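Local coordinates for protein phosphoacetylglucosamine mutase (Aspergillus lentulus, PDB 5O9X) that probably interconverts the 6-phosphate and 1-phosphate of N-acetylglucosamine as a mutase, and is seen here with glucose 1,6-bisphosphate bound, at residues L433-E436 with A437-H441; P223-R226 with E227-Y231; R201-G205 with V206-G210; D319-S323 with A324-Q328. The protein carries 1 engineered substitution. All coordinates share one frame; numbering follows the deposited sequence.

How the interactions relate
All four contacts are local, formed by neighbouring residues of one chain. Interaction 1, along helix 428-442 toward its C-terminal end, is the most buried: its side chains are largely aliphatic and its one carboxylate is paired. Interaction 3, the turn leaving helix 188-202, lies directly against it, their centres about 7 Å apart, and joins domain II to domain III through a histidine-to-carbonyl bond and a methionine. Interaction 2, on helix 221-231, is partly buried, with leucines and an isoleucine on one face and salt bridges elsewhere. Interaction 4 ends helix 306-324 nearer the surface, where backbone bonds to a few carbonyls count for more than side-chain packing.

Interaction 1: residues L433-E436 with A437-H441; sequences LLVE and AILAH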
loop_
_atom_site.group_PDB
_atom_site.type_symbol
_atom_site.label_atom_id
_atom_site.label_comp_id
_atom_site.label_asym_id
_atom_site.label_seq_id
_atom_site.Cartn_x
_atom_site.Cartn_y
_atom_site.Cartn_z
ATOM N N LEU A 433 2.816 9.469 -11.183
ATOM C CA LEU A 433 3.751 10.204 -12.067
ATOM C C LEU A 433 4.581 9.189 -12.906
ATOM O O LEU A 433 4.955 9.448 -14.056
ATOM C CB LEU A 433 4.734 11.061 -11.201
ATOM C CG LEU A 433 4.045 12.230 -10.412
ATOM C CD1 LEU A 433 5.068 12.892 -9.461
ATOM C CD2 LEU A 433 3.423 13.262 -11.383
ATOM N N LEU A 434 4.956 8.070 -12.278
ATOM C CA LEU A 434 5.632 6.993 -13.010
ATOM C C LEU A 434 4.856 6.536 -14.246
ATOM O O LEU A 434 5.409 6.518 -15.376
ATOM C CB LEU A 434 5.887 5.805 -12.095
ATOM C CG LEU A 434 6.437 4.487 -12.718
ATOM C CD1 LEU A 434 7.836 4.679 -13.226
ATOM C CD2 LEU A 434 6.367 3.339 -11.733
ATOM N N VAL A 435 3.599 6.226 -14.061
ATOM C CA VAL A 435 2.748 5.800 -15.188
ATOM C C VAL A 435 2.651 6.901 -16.268
ATOM O O VAL A 435 2.842 6.642 -17.485
ATOM C CB VAL A 435 1.331 5.462 -14.705
ATOM C CG1 VAL A 435 0.393 5.302 -15.885
ATOM C CG2 VAL A 435 1.367 4.151 -13.883
ATOM N N GLU A 436 2.458 8.118 -15.809
ATOM C CA GLU A 436 2.428 9.258 -16.762
ATOM C C GLU A 436 3.724 9.378 -17.600
ATOM O O GLU A 436 3.641 9.591 -18.834
ATOM C CB GLU A 436 2.117 10.589 -16.042
ATOM C CG GLU A 436 0.616 10.659 -15.524
ATOM C CD GLU A 436 -0.412 10.440 -16.647
ATOM O OE1 GLU A 436 -0.296 11.090 -17.729
ATOM O OE2 GLU A 436 -1.329 9.594 -16.485
ATOM N N ALA A 437 4.886 9.276 -16.916
ATOM C CA ALA A 437 6.170 9.319 -17.567
ATOM C C ALA A 437 6.312 8.148 -18.537
ATOM O O ALA A 437 6.786 8.333 -19.677
ATOM C CB ALA A 437 7.308 9.272 -16.518
ATOM N N ILE A 438 5.908 6.940 -18.115
ATOM C CA ILE A 438 6.037 5.807 -19.004
ATOM C C ILE A 438 5.236 5.942 -20.273
ATOM O O ILE A 438 5.745 5.666 -21.401
ATOM C CB ILE A 438 5.741 4.448 -18.308
ATOM C CG1 ILE A 438 6.765 4.197 -17.186
ATOM C CG2 ILE A 438 5.863 3.313 -19.397
ATOM C CD1 ILE A 438 6.311 3.034 -16.255
ATOM N N LEU A 439 3.955 6.246 -20.144
ATOM C CA LEU A 439 3.104 6.437 -21.351
ATOM C C LEU A 439 3.661 7.532 -22.238
ATOM O O LEU A 439 3.562 7.417 -23.485
ATOM C CB LEU A 439 1.680 6.842 -20.973
ATOM C CG LEU A 439 1.008 5.685 -20.185
ATOM C CD1 LEU A 439 -0.307 6.243 -19.600
ATOM C CD2 LEU A 439 0.775 4.374 -20.988
ATOM N N ALA A 440 4.212 8.600 -21.627
ATOM C CA ALA A 440 4.744 9.742 -22.419
ATOM C C ALA A 440 5.982 9.225 -23.232
ATOM O O ALA A 440 6.154 9.607 -24.402
ATOM C CB ALA A 440 5.191 10.897 -21.511
ATOM N N HIS A 441 6.861 8.416 -22.596
ATOM C CA HIS A 441 8.018 7.895 -23.301
ATOM C C HIS A 441 7.670 6.876 -24.406
ATOM O O HIS A 441 8.210 6.938 -25.524
ATOM C CB HIS A 441 9.002 7.233 -22.338
ATOM C CG HIS A 441 9.853 8.214 -21.595
ATOM N ND1 HIS A 441 11.089 8.610 -22.066
ATOM C CD2 HIS A 441 9.641 8.908 -20.447
ATOM C CE1 HIS A 441 11.621 9.475 -21.213
ATOM N NE2 HIS A 441 10.758 9.688 -20.236
#
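Leu434 and Ile438 lie side by side on one face of helix 428-442, pointing the same way, with CD1 of Leu434 3.8 Å from CD1 of Ile438. CG1 of the isoleucine also rests over the turn below, 3.2 Å from Leu434 O. One residue on, Val435 and Leu439 repeat the arrangement: Val435 CG1 stands 3.9 Å from Leu439 CD1. The valine places this methyl opposite its own amide nitrogen (chi1 168°), on the flank by its carbonyl carbon, and the leucine one turn later runs alongside it. This is the tight part of the contact. Helix 306-324 covers it, with Leu312 touching both Val435 and Ile438.

The same turn is tied by its backbone. Leu439 N reaches Val435 O at 2.9 Å in an almost straight bond (N-H...O 177°), and Ile438 N binds Leu434 O at 2.8 Å. Ala440 N meets Glu436 O less squarely, at 3.0 Å and 147°.

Glu436 leaves this apolar face. Its chain bends at chi2, and its buried carboxylate is shared between two partners, a salt bridge from Arg279 to OE1 and a hydrogen bond with Tyr292 at OE2, which would favour the charged form. Toward the end of the helix the packing between the two segments thins: Ala440 and His441 are partly exposed, and the imidazole turns to Val202 O and the ring of Phe316. Side chains paired at i and i+4 above successive i+4 to i backbone bonds are the signature of an alpha helix, here one packed among the helices of an alpha/beta domain.

Interaction 2: residues P223-R226 with E227-Y231; sequences PKLR and ELIKY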
loop_
_atom_site.group_PDB
_atom_site.type_symbol
_atom_site.label_atom_id
_atom_site.label_comp_id
_atom_site.label_asym_id
_atom_site.label_seq_id
_atom_site.Cartn_x
_atom_site.Cartn_y
_atom_site.Cartn_z
ATOM N N PRO A 223 -6.238 17.242 -1.446
ATOM C CA PRO A 223 -5.514 18.494 -1.115
ATOM C C PRO A 223 -4.005 18.366 -1.360
ATOM O O PRO A 223 -3.358 19.309 -1.778
ATOM C CB PRO A 223 -5.795 18.692 0.418
ATOM C CG PRO A 223 -7.142 17.967 0.596
ATOM C CD PRO A 223 -7.236 16.840 -0.411
ATOM N N LYS A 224 -3.411 17.195 -1.049
ATOM C CA LYS A 224 -1.966 17.033 -1.171
ATOM C C LYS A 224 -1.599 16.962 -2.642
ATOM O O LYS A 224 -0.527 17.491 -3.030
ATOM C CB LYS A 224 -1.422 15.769 -0.496
ATOM C CG LYS A 224 -1.797 15.676 0.964
ATOM C CD LYS A 224 -1.433 16.934 1.779
ATOM C CE LYS A 224 -1.662 16.681 3.293
ATOM N NZ LYS A 224 -1.391 17.902 4.045
ATOM N N LEU A 225 -2.438 16.292 -3.439
ATOM C CA LEU A 225 -2.064 16.227 -4.880
ATOM C C LEU A 225 -2.157 17.659 -5.466
ATOM O O LEU A 225 -1.324 18.035 -6.289
ATOM C CB LEU A 225 -3.031 15.314 -5.662
ATOM C CG LEU A 225 -2.877 15.287 -7.200
ATOM C CD1 LEU A 225 -1.468 14.803 -7.498
ATOM C CD2 LEU A 225 -3.893 14.252 -7.654
ATOM N N ARG A 226 -3.222 18.429 -5.118
ATOM C CA ARG A 226 -3.345 19.838 -5.569
ATOM C C ARG A 226 -2.103 20.628 -5.168
ATOM O O ARG A 226 -1.646 21.448 -5.943
ATOM C CB ARG A 226 -4.599 20.480 -4.930
ATOM C CG ARG A 226 -4.781 22.017 -5.182
ATOM C CD ARG A 226 -5.953 22.602 -4.310
ATOM N NE ARG A 226 -6.958 21.828 -4.823
ATOM C CZ ARG A 226 -7.769 20.954 -4.261
ATOM N NH1 ARG A 226 -8.057 20.806 -2.965
ATOM N NH2 ARG A 226 -8.407 20.296 -5.180
ATOM N N GLU A 227 -1.597 20.408 -3.949
ATOM C CA GLU A 227 -0.376 21.069 -3.491
ATOM C C GLU A 227 0.876 20.665 -4.312
ATOM O O GLU A 227 1.651 21.533 -4.715
ATOM C CB GLU A 227 -0.129 20.799 -1.991
ATOM C CG GLU A 227 0.897 21.695 -1.259
ATOM C CD GLU A 227 0.658 23.214 -1.318
ATOM O OE1 GLU A 227 -0.494 23.683 -1.589
ATOM O OE2 GLU A 227 1.663 23.969 -1.125
ATOM N N LEU A 228 1.056 19.351 -4.526
ATOM C CA LEU A 228 2.133 18.821 -5.333
ATOM C C LEU A 228 2.126 19.495 -6.715
ATOM O O LEU A 228 3.192 19.812 -7.220
ATOM C CB LEU A 228 2.005 17.264 -5.497
ATOM C CG LEU A 228 2.969 16.733 -6.612
ATOM C CD1 LEU A 228 4.427 16.912 -6.182
ATOM C CD2 LEU A 228 2.575 15.227 -6.748
ATOM N N ILE A 229 0.940 19.745 -7.301
ATOM C CA ILE A 229 0.873 20.274 -8.678
ATOM C C ILE A 229 1.543 21.678 -8.787
ATOM O O ILE A 229 2.204 21.984 -9.783
ATOM C CB ILE A 229 -0.554 20.315 -9.084
ATOM C CG1 ILE A 229 -0.925 18.868 -9.416
ATOM C CG2 ILE A 229 -0.831 21.184 -10.358
ATOM C CD1 ILE A 229 -2.419 18.661 -9.590
ATOM N N LYS A 230 1.464 22.460 -7.725
ATOM C CA LYS A 230 2.214 23.755 -7.690
ATOM C C LYS A 230 3.694 23.600 -7.829
ATOM O O LYS A 230 4.337 24.508 -8.338
ATOM C CB LYS A 230 1.975 24.437 -6.384
ATOM C CG LYS A 230 0.504 24.745 -6.135
ATOM C CD LYS A 230 0.484 25.432 -4.777
ATOM C CE LYS A 230 -0.943 25.639 -4.288
ATOM N NZ LYS A 230 -0.808 26.152 -2.873
ATOM N N TYR A 231 4.270 22.486 -7.340
ATOM C CA TYR A 231 5.703 22.217 -7.507
ATOM C C TYR A 231 6.112 21.636 -8.846
ATOM O O TYR A 231 7.276 21.661 -9.159
ATOM C CB TYR A 231 6.212 21.302 -6.391
ATOM C CG TYR A 231 6.162 21.954 -5.007
ATOM C CD1 TYR A 231 7.332 22.452 -4.395
ATOM C CD2 TYR A 231 4.943 22.060 -4.292
ATOM C CE1 TYR A 231 7.266 23.053 -3.105
ATOM C CE2 TYR A 231 4.914 22.592 -3.027
ATOM C CZ TYR A 231 6.069 23.119 -2.449
ATOM O OH TYR A 231 6.046 23.667 -1.156
#
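Leu225 is crossed at a slant by two side chains from the next turn of helix 221-231. Its CD1 meets CD2 of Leu228 at 4.1 Å, while its CG faces Ile229 CD1 at 4.2 Å, so the two later residues take different parts of the same leucine. With chi1 at 173°, Leu225 swings its branch opposite the backbone nitrogen, which brings an end nearer the following turn although its CB bond points away from it. Ile229 also lays CG1 against the carbonyl of Leu225, 3.3 Å from O. Leu225 and Ile229 pack on Ile242 and Ile240 of strand 240-243, within a beta-alpha-beta unit, whereas Leu228 packs on Tyr192 of helix 188-202.

The charged groups turn elsewhere. Glu227 bends at chi2 and Lys230 extends fully beyond CG, so that NZ reaches Glu227 OE1 at 2.8 Å, on the syn side of the carboxylate and 23° out of its plane. Arg226 folds at chi3 and carries its guanidinium to Asp245, whereas Lys224 reaches Glu188 and Phe161 O.

In the backbone, Leu228 N binds Lys224 O at 2.9 Å. Ile229 N is divided between Leu225 O, at 3.0 Å, and a weak bond to Arg226 O, at 3.4 Å. The chemistry is therefore amphipathic: dispersion contacts seat Leu225 and Ile229 on the strand, one ion pair joins Glu227 to Lys230, and Arg226 and Lys224 pair with Asp245 and Glu188.

Interaction 3: residues R201-G205 with V206-G210; sequences RVMRG and VKVKG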
loop_
_atom_site.group_PDB
_atom_site.type_symbol
_atom_site.label_atom_id
_atom_site.label_comp_id
_atom_site.label_asym_id
_atom_site.label_seq_id
_atom_site.Cartn_x
_atom_site.Cartn_y
_atom_site.Cartn_z
ATOM N N ARG A 201 13.279 15.390 -14.274
ATOM C CA ARG A 201 14.366 14.656 -14.897
ATOM C C ARG A 201 13.842 13.473 -15.730
ATOM O O ARG A 201 14.267 13.277 -16.857
ATOM C CB ARG A 201 15.335 14.061 -13.860
ATOM C CG ARG A 201 16.358 15.087 -13.320
ATOM C CD ARG A 201 16.941 14.580 -11.999
ATOM N NE ARG A 201 17.843 13.434 -12.224
ATOM C CZ ARG A 201 18.079 12.482 -11.311
ATOM N NH1 ARG A 201 17.413 12.498 -10.139
ATOM N NH2 ARG A 201 18.965 11.491 -11.550
ATOM N N VAL A 202 12.958 12.656 -15.158
ATOM C CA VAL A 202 12.411 11.534 -15.933
ATOM C C VAL A 202 11.711 12.045 -17.194
ATOM O O VAL A 202 11.759 11.342 -18.187
ATOM C CB VAL A 202 11.483 10.551 -15.170
ATOM C CG1 VAL A 202 12.053 10.063 -13.851
ATOM C CG2 VAL A 202 10.119 11.097 -14.937
ATOM N N MET A 203 11.110 13.236 -17.189
ATOM C CA MET A 203 10.336 13.688 -18.319
ATOM C C MET A 203 11.202 14.339 -19.428
ATOM O O MET A 203 10.652 14.802 -20.406
ATOM C CB MET A 203 9.198 14.648 -17.945
ATOM C CG MET A 203 8.046 13.942 -17.133
ATOM S SD MET A 203 7.252 12.715 -18.237
ATOM C CE MET A 203 6.366 13.721 -19.444
ATOM N N ARG A 204 12.509 14.468 -19.222
ATOM C CA ARG A 204 13.347 15.270 -20.181
ATOM C C ARG A 204 13.103 14.719 -21.610
ATOM O O ARG A 204 13.247 13.502 -21.868
ATOM C CB ARG A 204 14.838 15.241 -19.824
ATOM C CG ARG A 204 15.719 15.970 -20.867
ATOM C CD ARG A 204 17.195 15.519 -20.847
ATOM N NE ARG A 204 17.728 15.546 -19.479
ATOM C CZ ARG A 204 18.173 16.635 -18.852
ATOM N NH1 ARG A 204 18.178 17.826 -19.466
ATOM N NH2 ARG A 204 18.606 16.527 -17.597
ATOM N N GLY A 205 12.590 15.604 -22.462
ATOM C CA GLY A 205 12.532 15.315 -23.876
ATOM C C GLY A 205 11.226 14.727 -24.352
ATOM O O GLY A 205 11.095 14.485 -25.545
ATOM N N VAL A 206 10.250 14.485 -23.455
ATOM C CA VAL A 206 8.945 13.931 -23.919
ATOM C C VAL A 206 7.827 14.748 -23.289
ATOM O O VAL A 206 8.070 15.524 -22.383
ATOM C CB VAL A 206 8.823 12.395 -23.515
ATOM C CG1 VAL A 206 10.018 11.572 -24.057
ATOM C CG2 VAL A 206 8.799 12.223 -21.994
ATOM N N LYS A 207 6.605 14.503 -23.689
ATOM C CA LYS A 207 5.449 15.194 -23.131
ATOM C C LYS A 207 4.309 14.222 -22.975
ATOM O O LYS A 207 4.135 13.317 -23.803
ATOM C CB LYS A 207 4.984 16.306 -24.097
ATOM C CG LYS A 207 5.930 17.530 -24.067
ATOM C CD LYS A 207 5.201 18.798 -24.491
ATOM C CE LYS A 207 6.209 19.877 -24.835
ATOM N NZ LYS A 207 5.867 21.151 -24.128
ATOM N N VAL A 208 3.527 14.425 -21.908
ATOM C CA VAL A 208 2.267 13.752 -21.704
ATOM C C VAL A 208 1.267 14.245 -22.741
ATOM O O VAL A 208 1.288 15.407 -23.071
ATOM C CB VAL A 208 1.743 14.116 -20.273
ATOM C CG1 VAL A 208 0.308 13.680 -20.080
ATOM C CG2 VAL A 208 2.655 13.442 -19.244
ATOM N N LYS A 209 0.353 13.409 -23.175
ATOM C CA LYS A 209 -0.678 13.850 -24.065
ATOM C C LYS A 209 -1.995 13.513 -23.357
ATOM O O LYS A 209 -2.151 12.381 -22.815
ATOM C CB LYS A 209 -0.462 13.081 -25.399
ATOM C CG LYS A 209 -1.673 12.824 -26.295
ATOM C CD LYS A 209 -1.944 13.959 -27.308
ATOM C CE LYS A 209 -3.363 13.902 -27.888
ATOM N NZ LYS A 209 -4.438 13.784 -26.831
ATOM N N GLY A 210 -2.940 14.469 -23.441
ATOM C CA GLY A 210 -4.307 14.405 -22.951
ATOM C C GLY A 210 -4.299 14.619 -21.415
ATOM O O GLY A 210 -3.285 14.427 -20.747
#
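Met203 and Val206 are the outer residues of a type II beta turn that takes the chain out of helix 188-202 toward strand 212-215. One hydrogen bond closes it, from Val206 N to Met203 O, 3.1 Å long and nearly straight at hydrogen (172°), although the donor is tilted 32° from the carbonyl plane. Gly205 occupies the third position with phi 95°; a CB at these backbone angles would be pressed against the carbonyl oxygen of Arg204, which accounts for glycine.

Apolar contacts centre on the sulfur end of Met203. Its chain bends at chi2 and chi3 and folds over the outgoing chain, crossing Val206 at about a right angle and Val208 obliquely. SD lies 4.1 Å from Val206 CG2, whereas CE passes on to touch both valines. Ala440 of helix 428-442 packs against the same methionine, and Val206 touches His441.

Polar links tie the loop and the helix end before it to their neighbours. Arg279 donates to the carbonyls of Lys209 and Gly210, and the backbones of Val208 and Thr236 are hydrogen-bonded. Arg201 forms a salt bridge with Asp419 through its NH1. The methyl of Met203 meets both valines, CE standing 3.8 Å from Val206 CG2 and 3.7 Å from Val208 CG2.

Interaction 4: residues D319-S323 with A324-Q328; sequences DLARS and AGIAQ
The backbone of helix 306-324 turns aside at Gly325, whose positive phi of 89° lets its amide and that of Ile326 fold back on the last turn. Ala321 O is gripped by two N-H groups: Ile326 N at 2.9 Å, and Gly325 N at 3.2 Å in a weak bond. Gly325 N also binds Arg322 O, approaching from above the carbonyl plane, 73° out of it. One residue earlier, Ala324 N still makes a regular helical bond to Leu320 O at 2.8 Å.

Two side chains beyond the glycine pack back on the helix. Ala327 CB lies over its backbone, 3.9 Å from Arg322 CA. Ile326 turns CG1 into the gap between its own N and carbonyl carbon (chi1 59°), and CG1 lies 4.4 Å from Ala321 CB. The positive phi at Gly325, with the bonds from Ile326 N and Gly325 N into the last turn, makes this a Schellman motif; the Ile326-Ala321 apolar contact accompanies it. The chain then enters the loop before strand 332-337, and Leu411 of helix 405-420 packs on Ile326.

Polar side chains close short links within each segment. Arg322 reaches back one turn, its NH1 2.9 Å from Asp319 OD1 in a salt bridge that arrives from above the carboxylate plane. Ser323 OG instead leaves the segment for Ser410 OG of helix 405-420. Beyond the helix, Gln328 curls back so that NE2 donates to Gly325 O at 3.0 Å, with that oxygen close to the plane of its amide.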
loop_
_atom_site.group_PDB
_atom_site.type_symbol
_atom_site.label_atom_id
_atom_site.label_comp_id
_atom_site.label_asym_id
_atom_site.label_seq_id
_atom_site.Cartn_x
_atom_site.Cartn_y
_atom_site.Cartn_z
ATOM N N ASP A 319 13.192 -2.251 -21.280
ATOM C CA ASP A 319 13.623 -1.556 -22.489
ATOM C C ASP A 319 14.721 -0.514 -22.162
ATOM O O ASP A 319 15.672 -0.378 -22.957
ATOM C CB ASP A 319 12.451 -0.833 -23.184
ATOM C CG ASP A 319 11.415 -1.803 -23.759
ATOM O OD1 ASP A 319 11.658 -3.053 -23.894
ATOM O OD2 ASP A 319 10.368 -1.257 -24.160
ATOM N N LEU A 320 14.628 0.217 -21.046
ATOM C CA LEU A 320 15.678 1.184 -20.726
ATOM C C LEU A 320 17.015 0.501 -20.404
ATOM O O LEU A 320 18.045 0.975 -20.868
ATOM C CB LEU A 320 15.341 2.064 -19.497
ATOM C CG LEU A 320 14.281 3.134 -19.713
ATOM C CD1 LEU A 320 14.017 3.861 -18.349
ATOM C CD2 LEU A 320 14.612 4.131 -20.863
ATOM N N ALA A 321 16.966 -0.610 -19.637
ATOM C CA ALA A 321 18.196 -1.343 -19.314
ATOM C C ALA A 321 18.856 -1.890 -20.579
ATOM O O ALA A 321 20.088 -1.798 -20.710
ATOM C CB ALA A 321 17.908 -2.471 -18.324
ATOM N N ARG A 322 18.076 -2.440 -21.517
ATOM C CA ARG A 322 18.629 -2.858 -22.779
ATOM C C ARG A 322 19.254 -1.715 -23.576
ATOM O O ARG A 322 20.334 -1.838 -24.184
ATOM C CB ARG A 322 17.528 -3.474 -23.637
ATOM C CG ARG A 322 17.991 -4.272 -24.843
ATOM C CD ARG A 322 16.768 -4.930 -25.546
ATOM N NE ARG A 322 15.883 -5.605 -24.561
ATOM C CZ ARG A 322 14.614 -5.264 -24.302
ATOM N NH1 ARG A 322 14.042 -4.261 -25.008
ATOM N NH2 ARG A 322 13.915 -5.922 -23.336
ATOM N N SER A 323 18.501 -0.642 -23.675
ATOM C CA SER A 323 18.968 0.561 -24.364
ATOM C C SER A 323 20.280 1.165 -23.753
ATOM O O SER A 323 21.167 1.669 -24.502
ATOM C CB SER A 323 17.795 1.534 -24.403
ATOM O OG SER A 323 18.197 2.763 -24.923
ATOM N N ALA A 324 20.392 1.119 -22.421
ATOM C CA ALA A 324 21.525 1.627 -21.694
ATOM C C ALA A 324 22.754 0.656 -21.761
ATOM O O ALA A 324 23.823 1.034 -21.296
ATOM C CB ALA A 324 21.170 1.908 -20.219
ATOM N N GLY A 325 22.561 -0.574 -22.234
ATOM C CA GLY A 325 23.619 -1.551 -22.492
ATOM C C GLY A 325 23.870 -2.347 -21.236
ATOM O O GLY A 325 24.926 -2.986 -21.082
ATOM N N ILE A 326 22.884 -2.343 -20.336
ATOM C CA ILE A 326 23.025 -3.003 -19.030
ATOM C C ILE A 326 21.969 -4.107 -18.663
ATOM O O ILE A 326 21.853 -4.463 -17.468
ATOM C CB ILE A 326 23.209 -1.981 -17.854
ATOM C CG1 ILE A 326 22.011 -0.983 -17.719
ATOM C CG2 ILE A 326 24.631 -1.356 -17.910
ATOM C CD1 ILE A 326 22.073 -0.091 -16.486
ATOM N N ALA A 327 21.266 -4.630 -19.674
ATOM C CA ALA A 327 20.184 -5.618 -19.490
ATOM C C ALA A 327 20.630 -6.833 -18.680
ATOM O O ALA A 327 19.939 -7.236 -17.748
ATOM C CB ALA A 327 19.643 -6.090 -20.812
ATOM N N GLN A 328 21.802 -7.369 -19.032
ATOM C CA GLN A 328 22.413 -8.526 -18.375
ATOM C C GLN A 328 22.737 -8.276 -16.889
ATOM O O GLN A 328 22.760 -9.191 -16.104
ATOM C CB GLN A 328 23.643 -8.995 -19.215
ATOM C CG GLN A 328 24.823 -7.985 -19.405
ATOM C CD GLN A 328 24.541 -6.576 -20.084
ATOM O OE1 GLN A 328 23.859 -6.426 -21.133
ATOM N NE2 GLN A 328 25.136 -5.551 -19.487
#